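Local coordinates for capsid polyprotein VP90 (Turkey astrovirus 2, PDB 3TS3) that forms, through this projection domain, the dimeric spike of the astrovirus capsid, the whole polyprotein probably self-assembling into an icosahedral T=3 immature shell, at residues Q118-G123 with L135-G140; E139-I144 with Y158-E163; G147-R152 with K183-W188. All coordinates share one frame; numbering follows the deposited sequence.

Contact 1: residues Q118-G123 with L135-G140; sequences QKYYPG and LNLAEG
Gly140 N donates a nearly straight hydrogen bond to Tyr120 O (2.9 Å, 170° at the hydrogen), meeting a lone pair in the carbonyl plane. The bond joins the chain leaving strand 117-119 of the antiparallel spike-domain sheet to the loop between helix 129-135 and strand 142-148. Beside this bond, Lys119 CB rests on Gly140 CA.

The Tyr120 ring is packed on both faces. Leu137 CD1 sits over its centre in a CH-pi contact, 3.9 Å from the centroid, the two side chains crossing at about a right angle. Pro122 N lies above the opposite face, offset toward the rim, and Ala138 O touches CD2 at the edge, in plane.

Glu139 CG is anti to the backbone N (chi1 -176°), which puts it 3.8 Å from Pro122 CD and also close to Tyr120 O. The extended chain then runs side by side with Tyr121, the carboxylate turned 56° from the ring. A salt bridge to Arg60 holds the charged end, while Glu139 OE2 lies at the edge of the Tyr121 ring, 3.3 Å from CE1.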
loop_
_atom_site.group_PDB
_atom_site.type_symbol
_atom_site.label_atom_id
_atom_site.label_comp_id
_atom_site.label_asym_id
_atom_site.label_seq_id
_atom_site.Cartn_x
_atom_site.Cartn_y
_atom_site.Cartn_z
ATOM N N GLN C 118 4.019 -6.114 -21.625
ATOM C CA GLN C 118 3.756 -7.029 -22.725
ATOM C C GLN C 118 2.446 -6.658 -23.406
ATOM O O GLN C 118 1.702 -5.826 -22.915
ATOM C CB GLN C 118 3.723 -8.484 -22.253
ATOM C CG GLN C 118 4.956 -8.919 -21.482
ATOM C CD GLN C 118 6.196 -9.069 -22.347
ATOM O OE1 GLN C 118 6.121 -9.085 -23.565
ATOM N NE2 GLN C 118 7.340 -9.196 -21.708
ATOM N N LYS C 119 2.191 -7.269 -24.558
ATOM C CA LYS C 119 0.992 -6.983 -25.316
ATOM C C LYS C 119 0.015 -8.105 -25.081
ATOM O O LYS C 119 0.314 -9.253 -25.333
ATOM C CB LYS C 119 1.309 -6.888 -26.809
ATOM C CG LYS C 119 2.168 -5.697 -27.181
ATOM C CD LYS C 119 2.524 -5.690 -28.652
ATOM C CE LYS C 119 3.266 -4.425 -29.032
ATOM N NZ LYS C 119 3.326 -4.240 -30.500
ATOM N N TYR C 120 -1.170 -7.757 -24.606
ATOM C CA TYR C 120 -2.153 -8.768 -24.274
ATOM C C TYR C 120 -2.524 -9.606 -25.499
ATOM O O TYR C 120 -2.702 -9.085 -26.587
ATOM C CB TYR C 120 -3.395 -8.113 -23.673
ATOM C CG TYR C 120 -4.552 -9.057 -23.501
ATOM C CD1 TYR C 120 -4.489 -10.106 -22.599
ATOM C CD2 TYR C 120 -5.703 -8.905 -24.246
ATOM C CE1 TYR C 120 -5.535 -10.966 -22.444
ATOM C CE2 TYR C 120 -6.757 -9.767 -24.100
ATOM C CZ TYR C 120 -6.669 -10.796 -23.194
ATOM O OH TYR C 120 -7.715 -11.661 -23.038
ATOM N N TYR C 121 -2.601 -10.917 -25.309
ATOM C CA TYR C 121 -2.971 -11.825 -26.379
ATOM C C TYR C 121 -4.094 -12.751 -25.914
ATOM O O TYR C 121 -3.882 -13.625 -25.088
ATOM C CB TYR C 121 -1.741 -12.645 -26.768
ATOM C CG TYR C 121 -1.877 -13.451 -28.044
ATOM C CD1 TYR C 121 -1.980 -12.829 -29.278
ATOM C CD2 TYR C 121 -1.865 -14.833 -28.011
ATOM C CE1 TYR C 121 -2.090 -13.572 -30.443
ATOM C CE2 TYR C 121 -1.972 -15.579 -29.159
ATOM C CZ TYR C 121 -2.085 -14.951 -30.371
ATOM O OH TYR C 121 -2.192 -15.711 -31.512
ATOM N N PRO C 122 -5.282 -12.593 -26.481
ATOM C CA PRO C 122 -6.438 -13.396 -26.078
ATOM C C PRO C 122 -6.247 -14.894 -26.298
ATOM O O PRO C 122 -6.727 -15.681 -25.501
ATOM C CB PRO C 122 -7.555 -12.879 -26.984
ATOM C CG PRO C 122 -7.137 -11.529 -27.363
ATOM C CD PRO C 122 -5.656 -11.501 -27.391
ATOM N N GLY C 123 -5.534 -15.262 -27.354
ATOM C CA GLY C 123 -5.431 -16.645 -27.773
ATOM C C GLY C 123 -4.826 -17.587 -26.758
ATOM O O GLY C 123 -5.256 -18.723 -26.631
ATOM N N LEU C 135 -13.507 -8.714 -18.832
ATOM C CA LEU C 135 -12.254 -7.994 -18.868
ATOM C C LEU C 135 -12.327 -6.912 -19.930
ATOM O O LEU C 135 -11.772 -5.839 -19.751
ATOM C CB LEU C 135 -11.085 -8.932 -19.116
ATOM C CG LEU C 135 -10.633 -9.664 -17.859
ATOM C CD1 LEU C 135 -9.657 -10.752 -18.227
ATOM C CD2 LEU C 135 -10.022 -8.680 -16.880
ATOM N N ASN C 136 -13.014 -7.198 -21.033
ATOM C CA ASN C 136 -13.189 -6.204 -22.086
ATOM C C ASN C 136 -11.878 -5.588 -22.574
ATOM O O ASN C 136 -11.746 -4.382 -22.676
ATOM C CB ASN C 136 -14.159 -5.118 -21.645
ATOM C CG ASN C 136 -14.604 -4.245 -22.790
ATOM O OD1 ASN C 136 -14.638 -4.681 -23.930
ATOM N ND2 ASN C 136 -14.948 -3.007 -22.488
ATOM N N LEU C 137 -10.922 -6.443 -22.878
ATOM C CA LEU C 137 -9.623 -6.012 -23.344
ATOM C C LEU C 137 -9.517 -6.118 -24.855
ATOM O O LEU C 137 -10.300 -6.811 -25.495
ATOM C CB LEU C 137 -8.520 -6.840 -22.687
ATOM C CG LEU C 137 -8.377 -6.751 -21.168
ATOM C CD1 LEU C 137 -7.523 -7.889 -20.643
ATOM C CD2 LEU C 137 -7.823 -5.405 -20.721
ATOM N N ALA C 138 -8.532 -5.431 -25.407
ATOM C CA ALA C 138 -8.257 -5.480 -26.829
ATOM C C ALA C 138 -6.887 -6.095 -26.995
ATOM O O ALA C 138 -6.008 -5.889 -26.183
ATOM C CB ALA C 138 -8.282 -4.085 -27.427
ATOM N N GLU C 139 -6.702 -6.848 -28.066
ATOM C CA GLU C 139 -5.421 -7.465 -28.297
ATOM C C GLU C 139 -4.409 -6.337 -28.409
ATOM O O GLU C 139 -4.647 -5.336 -29.071
ATOM C CB GLU C 139 -5.459 -8.303 -29.581
ATOM C CG GLU C 139 -4.182 -9.069 -29.846
ATOM C CD GLU C 139 -4.203 -9.847 -31.151
ATOM O OE1 GLU C 139 -5.126 -9.645 -31.959
ATOM O OE2 GLU C 139 -3.271 -10.640 -31.378
ATOM N N GLY C 140 -3.272 -6.517 -27.754
ATOM C CA GLY C 140 -2.227 -5.519 -27.732
ATOM C C GLY C 140 -2.270 -4.545 -26.566
ATOM O O GLY C 140 -1.352 -3.768 -26.410
#

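Contact 2: residues E139-I144 with Y158-E163; sequences EGDPVI and YRTSDE
Thr160 OG1 donates to Asp141 OD1 (2.9 Å), reaching the carboxylate on its syn side but 28° out of its plane. This bond ties the two outer ends of a beta hairpin, strands 142-148 and 153-159, within the antiparallel sheet of the spike domain. Thr160 OG1 stands between its own backbone N and carbonyl carbon (chi1 62°), an orientation that also leaves CG2 close to the carboxylate, 3.3 Å from Asp141 OD1.

The other oxygen is gripped as well. Water 1 donates to Asp141 OD2 (2.8 Å) and accepts from Ser161 N, so it carries the carboxylate's hold one residue beyond Thr160. Ala138 N gives OD2 a further bond, and with both oxygens engaged the rotation of the buried Asp141 group is probably well fixed. These neutral donors would tend to stabilise its negative charge.

On the strands themselves, Tyr158 N donates to Pro142 O (3.1 Å). The Arg159 side chain leaves the backbone on the side away from 139-144; NH1 makes a salt bridge with Asp162 OD2 on the syn lone pair, while NH2 bonds to Leu135 O. The salt bridge thus ties Asp162 back to the end of strand 153-159.

Around this polar core the packing is apolar. Pro142 and Tyr158 lie side by side and point the same way, with CB 3.9 Å from CB, and Pro142 CG approaches the edge of the tyrosine ring. Tyr112 and Ile117 also touch the proline, and the ring of Tyr165 meets that of Tyr158. The Thr160 side chain crosses that of Pro142 at about a right angle, its CG2 3.9 Å from Pro142 CD.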
loop_
_atom_site.group_PDB
_atom_site.type_symbol
_atom_site.label_atom_id
_atom_site.label_comp_id
_atom_site.label_asym_id
_atom_site.label_seq_id
_atom_site.Cartn_x
_atom_site.Cartn_y
_atom_site.Cartn_z
ATOM N N GLU C 139 -6.702 -6.848 -28.066
ATOM C CA GLU C 139 -5.421 -7.465 -28.297
ATOM C C GLU C 139 -4.409 -6.337 -28.409
ATOM O O GLU C 139 -4.647 -5.336 -29.071
ATOM C CB GLU C 139 -5.459 -8.303 -29.581
ATOM C CG GLU C 139 -4.182 -9.069 -29.846
ATOM C CD GLU C 139 -4.203 -9.847 -31.151
ATOM O OE1 GLU C 139 -5.126 -9.645 -31.959
ATOM O OE2 GLU C 139 -3.271 -10.640 -31.378
ATOM N N GLY C 140 -3.272 -6.517 -27.754
ATOM C CA GLY C 140 -2.227 -5.519 -27.732
ATOM C C GLY C 140 -2.270 -4.545 -26.566
ATOM O O GLY C 140 -1.352 -3.768 -26.410
ATOM N N ASP C 141 -3.311 -4.602 -25.742
ATOM C CA ASP C 141 -3.376 -3.723 -24.574
ATOM C C ASP C 141 -2.224 -4.071 -23.653
ATOM O O ASP C 141 -1.870 -5.224 -23.533
ATOM C CB ASP C 141 -4.692 -3.910 -23.814
ATOM C CG ASP C 141 -5.836 -3.114 -24.416
ATOM O OD1 ASP C 141 -5.588 -2.292 -25.306
ATOM O OD2 ASP C 141 -6.975 -3.323 -23.980
ATOM N N PRO C 142 -1.654 -3.080 -22.982
ATOM C CA PRO C 142 -0.531 -3.378 -22.099
ATOM C C PRO C 142 -0.935 -4.334 -20.985
ATOM O O PRO C 142 -2.007 -4.195 -20.428
ATOM C CB PRO C 142 -0.193 -2.012 -21.507
ATOM C CG PRO C 142 -0.551 -1.040 -22.589
ATOM C CD PRO C 142 -1.763 -1.638 -23.277
ATOM N N VAL C 143 -0.079 -5.306 -20.698
ATOM C CA VAL C 143 -0.275 -6.195 -19.570
ATOM C C VAL C 143 1.028 -6.342 -18.791
ATOM O O VAL C 143 2.101 -6.400 -19.374
ATOM C CB VAL C 143 -0.862 -7.568 -19.977
ATOM C CG1 VAL C 143 0.042 -8.302 -20.942
ATOM C CG2 VAL C 143 -1.138 -8.409 -18.747
ATOM N N ILE C 144 0.921 -6.356 -17.470
ATOM C CA ILE C 144 2.097 -6.486 -16.626
ATOM C C ILE C 144 1.927 -7.598 -15.599
ATOM O O ILE C 144 0.941 -7.641 -14.891
ATOM C CB ILE C 144 2.412 -5.165 -15.893
ATOM C CG1 ILE C 144 2.697 -4.047 -16.899
ATOM C CG2 ILE C 144 3.583 -5.344 -14.934
ATOM C CD1 ILE C 144 2.722 -2.658 -16.282
ATOM N N TYR C 158 -3.741 -2.184 -18.921
ATOM C CA TYR C 158 -4.194 -0.857 -19.268
ATOM C C TYR C 158 -5.202 -1.077 -20.388
ATOM O O TYR C 158 -4.830 -1.469 -21.489
ATOM C CB TYR C 158 -3.044 0.035 -19.724
ATOM C CG TYR C 158 -3.456 1.467 -20.003
ATOM C CD1 TYR C 158 -3.981 2.257 -19.007
ATOM C CD2 TYR C 158 -3.300 2.019 -21.254
ATOM C CE1 TYR C 158 -4.360 3.554 -19.249
ATOM C CE2 TYR C 158 -3.673 3.317 -21.507
ATOM C CZ TYR C 158 -4.201 4.085 -20.500
ATOM O OH TYR C 158 -4.575 5.386 -20.747
ATOM N N ARG C 159 -6.476 -0.819 -20.101
ATOM C CA ARG C 159 -7.513 -0.978 -21.112
ATOM C C ARG C 159 -7.584 0.339 -21.863
ATOM O O ARG C 159 -8.204 1.291 -21.423
ATOM C CB ARG C 159 -8.861 -1.313 -20.472
ATOM C CG ARG C 159 -9.965 -1.636 -21.479
ATOM C CD ARG C 159 -11.361 -1.647 -20.860
ATOM N NE ARG C 159 -11.570 -2.741 -19.921
ATOM C CZ ARG C 159 -12.071 -2.604 -18.699
ATOM N NH1 ARG C 159 -12.414 -1.409 -18.241
ATOM N NH2 ARG C 159 -12.222 -3.671 -17.935
ATOM N N THR C 160 -6.947 0.361 -23.022
ATOM C CA THR C 160 -6.772 1.569 -23.808
ATOM C C THR C 160 -8.087 2.204 -24.234
ATOM O O THR C 160 -8.175 3.413 -24.332
ATOM C CB THR C 160 -5.890 1.321 -25.047
ATOM O OG1 THR C 160 -6.517 0.368 -25.901
ATOM C CG2 THR C 160 -4.543 0.780 -24.633
ATOM N N SER C 161 -9.109 1.392 -24.460
ATOM C CA SER C 161 -10.375 1.912 -24.955
ATOM C C SER C 161 -11.000 2.925 -24.007
ATOM O O SER C 161 -11.593 3.893 -24.453
ATOM C CB SER C 161 -11.364 0.779 -25.228
ATOM O OG SER C 161 -11.660 0.049 -24.053
ATOM N N ASP C 162 -10.913 2.683 -22.704
ATOM C CA ASP C 162 -11.424 3.648 -21.736
ATOM C C ASP C 162 -10.355 4.231 -20.794
ATOM O O ASP C 162 -10.684 4.844 -19.795
ATOM C CB ASP C 162 -12.622 3.097 -20.959
ATOM C CG ASP C 162 -12.287 1.858 -20.183
ATOM O OD1 ASP C 162 -11.106 1.495 -20.170
ATOM O OD2 ASP C 162 -13.197 1.255 -19.590
ATOM N N GLU C 163 -9.085 4.018 -21.118
ATOM C CA GLU C 163 -7.933 4.548 -20.361
ATOM C C GLU C 163 -7.977 4.198 -18.906
ATOM O O GLU C 163 -7.656 4.999 -18.041
ATOM C CB GLU C 163 -7.783 6.062 -20.580
ATOM C CG GLU C 163 -7.597 6.420 -22.041
ATOM C CD GLU C 163 -7.194 7.860 -22.262
ATOM O OE1 GLU C 163 -6.660 8.499 -21.330
ATOM O OE2 GLU C 163 -7.397 8.349 -23.393
HETATM O O HOH W 1 -8.861 -1.618 -25.056
#

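Contact 3: residues G147-R152 with K183-W188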
loop_
_atom_site.group_PDB
_atom_site.type_symbol
_atom_site.label_atom_id
_atom_site.label_comp_id
_atom_site.label_asym_id
_atom_site.label_seq_id
_atom_site.Cartn_x
_atom_site.Cartn_y
_atom_site.Cartn_z
ATOM N N GLY C 147 2.552 -9.629 -8.638
ATOM C CA GLY C 147 2.225 -10.527 -7.554
ATOM C C GLY C 147 1.953 -9.763 -6.286
ATOM O O GLY C 147 2.526 -8.699 -6.065
ATOM N N ASP C 148 1.085 -10.317 -5.452
ATOM C CA ASP C 148 0.827 -9.738 -4.147
ATOM C C ASP C 148 1.916 -10.181 -3.174
ATOM O O ASP C 148 2.817 -10.901 -3.543
ATOM C CB ASP C 148 -0.600 -10.000 -3.647
ATOM C CG ASP C 148 -0.831 -11.430 -3.221
ATOM O OD1 ASP C 148 0.147 -12.163 -3.062
ATOM O OD2 ASP C 148 -2.003 -11.789 -3.050
ATOM N N THR C 149 1.825 -9.723 -1.938
ATOM C CA THR C 149 2.866 -9.975 -0.957
ATOM C C THR C 149 2.937 -11.426 -0.504
ATOM O O THR C 149 3.860 -11.804 0.185
ATOM C CB THR C 149 2.784 -9.005 0.225
ATOM O OG1 THR C 149 1.424 -8.871 0.637
ATOM C CG2 THR C 149 3.314 -7.636 -0.207
ATOM N N ASN C 150 1.951 -12.222 -0.901
ATOM C CA ASN C 150 1.956 -13.657 -0.624
ATOM C C ASN C 150 2.477 -14.462 -1.801
ATOM O O ASN C 150 2.504 -15.681 -1.747
ATOM C CB ASN C 150 0.557 -14.159 -0.275
ATOM C CG ASN C 150 0.048 -13.608 1.025
ATOM O OD1 ASN C 150 0.800 -13.409 1.963
ATOM N ND2 ASN C 150 -1.250 -13.362 1.081
ATOM N N GLY C 151 2.894 -13.782 -2.862
ATOM C CA GLY C 151 3.324 -14.478 -4.061
ATOM C C GLY C 151 2.200 -15.034 -4.925
ATOM O O GLY C 151 2.393 -15.984 -5.659
ATOM N N ARG C 152 1.026 -14.421 -4.843
ATOM C CA ARG C 152 -0.100 -14.844 -5.662
ATOM C C ARG C 152 -0.075 -14.005 -6.926
ATOM O O ARG C 152 -0.291 -12.801 -6.886
ATOM C CB ARG C 152 -1.408 -14.615 -4.918
ATOM C CG ARG C 152 -2.606 -15.278 -5.566
ATOM C CD ARG C 152 -3.878 -14.974 -4.811
ATOM N NE ARG C 152 -4.994 -15.793 -5.272
ATOM C CZ ARG C 152 -5.288 -16.998 -4.803
ATOM N NH1 ARG C 152 -4.553 -17.557 -3.853
ATOM N NH2 ARG C 152 -6.324 -17.649 -5.301
ATOM N N LYS C 183 -9.495 -7.306 2.006
ATOM C CA LYS C 183 -8.497 -6.415 2.564
ATOM C C LYS C 183 -7.334 -6.451 1.570
ATOM O O LYS C 183 -6.632 -7.438 1.462
ATOM C CB LYS C 183 -8.075 -6.871 3.965
ATOM C CG LYS C 183 -9.209 -7.341 4.911
ATOM C CD LYS C 183 -10.329 -6.329 5.129
ATOM C CE LYS C 183 -11.338 -6.841 6.174
ATOM N NZ LYS C 183 -12.672 -6.184 6.086
ATOM N N MET C 184 -7.158 -5.369 0.823
ATOM C CA MET C 184 -6.156 -5.320 -0.234
ATOM C C MET C 184 -4.717 -5.419 0.233
ATOM O O MET C 184 -4.364 -4.936 1.290
ATOM C CB MET C 184 -6.288 -4.037 -1.051
ATOM C CG MET C 184 -7.510 -3.964 -1.897
ATOM S SD MET C 184 -7.503 -5.176 -3.234
ATOM C CE MET C 184 -5.977 -4.812 -4.042
ATOM N N LEU C 185 -3.900 -6.013 -0.622
ATOM C CA LEU C 185 -2.474 -6.171 -0.399
ATOM C C LEU C 185 -1.732 -5.352 -1.441
ATOM O O LEU C 185 -2.292 -4.977 -2.449
ATOM C CB LEU C 185 -2.068 -7.635 -0.569
ATOM C CG LEU C 185 -2.751 -8.659 0.334
ATOM C CD1 LEU C 185 -2.264 -10.057 -0.008
ATOM C CD2 LEU C 185 -2.504 -8.347 1.782
ATOM N N TYR C 186 -0.468 -5.066 -1.167
ATOM C CA TYR C 186 0.389 -4.397 -2.126
ATOM C C TYR C 186 0.661 -5.374 -3.260
ATOM O O TYR C 186 0.725 -6.569 -3.042
ATOM C CB TYR C 186 1.739 -4.030 -1.505
ATOM C CG TYR C 186 1.769 -2.829 -0.583
ATOM C CD1 TYR C 186 1.714 -1.539 -1.076
ATOM C CD2 TYR C 186 1.903 -2.997 0.776
ATOM C CE1 TYR C 186 1.772 -0.454 -0.221
ATOM C CE2 TYR C 186 1.954 -1.930 1.628
ATOM C CZ TYR C 186 1.900 -0.664 1.130
ATOM O OH TYR C 186 1.965 0.386 2.009
ATOM N N PHE C 187 0.853 -4.848 -4.456
ATOM C CA PHE C 187 1.224 -5.650 -5.605
ATOM C C PHE C 187 2.554 -5.135 -6.113
ATOM O O PHE C 187 2.766 -3.940 -6.165
ATOM C CB PHE C 187 0.158 -5.592 -6.704
ATOM C CG PHE C 187 -1.023 -6.475 -6.437
ATOM C CD1 PHE C 187 -2.024 -6.076 -5.586
ATOM C CD2 PHE C 187 -1.115 -7.716 -7.027
ATOM C CE1 PHE C 187 -3.095 -6.892 -5.342
ATOM C CE2 PHE C 187 -2.180 -8.529 -6.776
ATOM C CZ PHE C 187 -3.172 -8.121 -5.945
ATOM N N TRP C 188 3.440 -6.053 -6.470
ATOM C CA TRP C 188 4.764 -5.715 -6.969
ATOM C C TRP C 188 5.012 -6.407 -8.312
ATOM O O TRP C 188 4.491 -7.481 -8.557
ATOM C CB TRP C 188 5.827 -6.161 -5.963
ATOM C CG TRP C 188 5.861 -5.390 -4.669
ATOM C CD1 TRP C 188 5.068 -5.583 -3.576
ATOM C CD2 TRP C 188 6.764 -4.339 -4.328
ATOM N NE1 TRP C 188 5.415 -4.705 -2.582
ATOM C CE2 TRP C 188 6.459 -3.936 -3.018
ATOM C CE3 TRP C 188 7.804 -3.701 -5.003
ATOM C CZ2 TRP C 188 7.142 -2.922 -2.379
ATOM C CZ3 TRP C 188 8.484 -2.704 -4.364
ATOM C CH2 TRP C 188 8.149 -2.319 -3.067
HETATM O O HOH W 2 0.659 -6.248 1.327
#
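Asp148 CB lies over one face of the Phe187 ring, offset toward the rim, in a CH-pi contact 4.0 Å from the centroid and 19° off the ring normal. Phe169 of strand 164-171 meets the same ring with its plane at about 55°. The indole of Trp188 is approached obliquely by Thr149 CG2, which also nears Tyr186 CB.

Asp148 CG occupies the position between its backbone N and carbonyl carbon (chi1 73°). The carboxylate there turns back on its own turn: OD1 accepts from Asn150 N (2.8 Å) and Arg152 N (3.0 Å), and the two donors reach it from opposite faces of the carboxylate plane. The remaining oxygen, OD2, faces Leu185 CD1 at 3.5 Å. That methyl is flanked as well by Asn150 ND2, the two side chains crossing at about a right angle, while Thr149 OG1 touches Leu185 CB.

Water 2 bridges Thr149 OG1 (2.8 Å) and Tyr186 N. The Tyr186 side chain leads away to the second subunit, where its OH bonds to Ala38 N and its ring stacks on Tyr186 of that subunit. Thr149 packs on Met184 of the second subunit, so the turn also reaches the dimer interface.

Gly147 and Trp188 form an antiparallel hydrogen-bonded pair: Trp188 N donates to Gly147 O (2.8 Å) and Gly147 N to Trp188 O. The type I beta turn from Asp148 to Gly151, with its Asx turn at Asp148, lies in the connection of hairpin 142-148/153-159, whose first strand pairs antiparallel with 187-189 in the spike-domain sheet.

Strand 142-148 runs through the comparison: contact 2 holds its start and contact 3 its end, on opposite sides of the chain's centre, their centres about 21 Å apart. Contact 1 is a surface contact whose centre lies about 7 Å from that of contact 2. The two share Glu139 and Gly140, and a probable hydrogen bond from Tyr120 N to Asp141 O joins them. Contacts 2 and 3 are buried. Chemistry follows place: contact 1 relies on a tyrosine ring and one backbone bond, contact 2 on a buried carboxylate with a water, and contact 3 on paired strands, an aspartate-braced turn and aromatics. Among the three, contact 3 alone is touched by the second subunit.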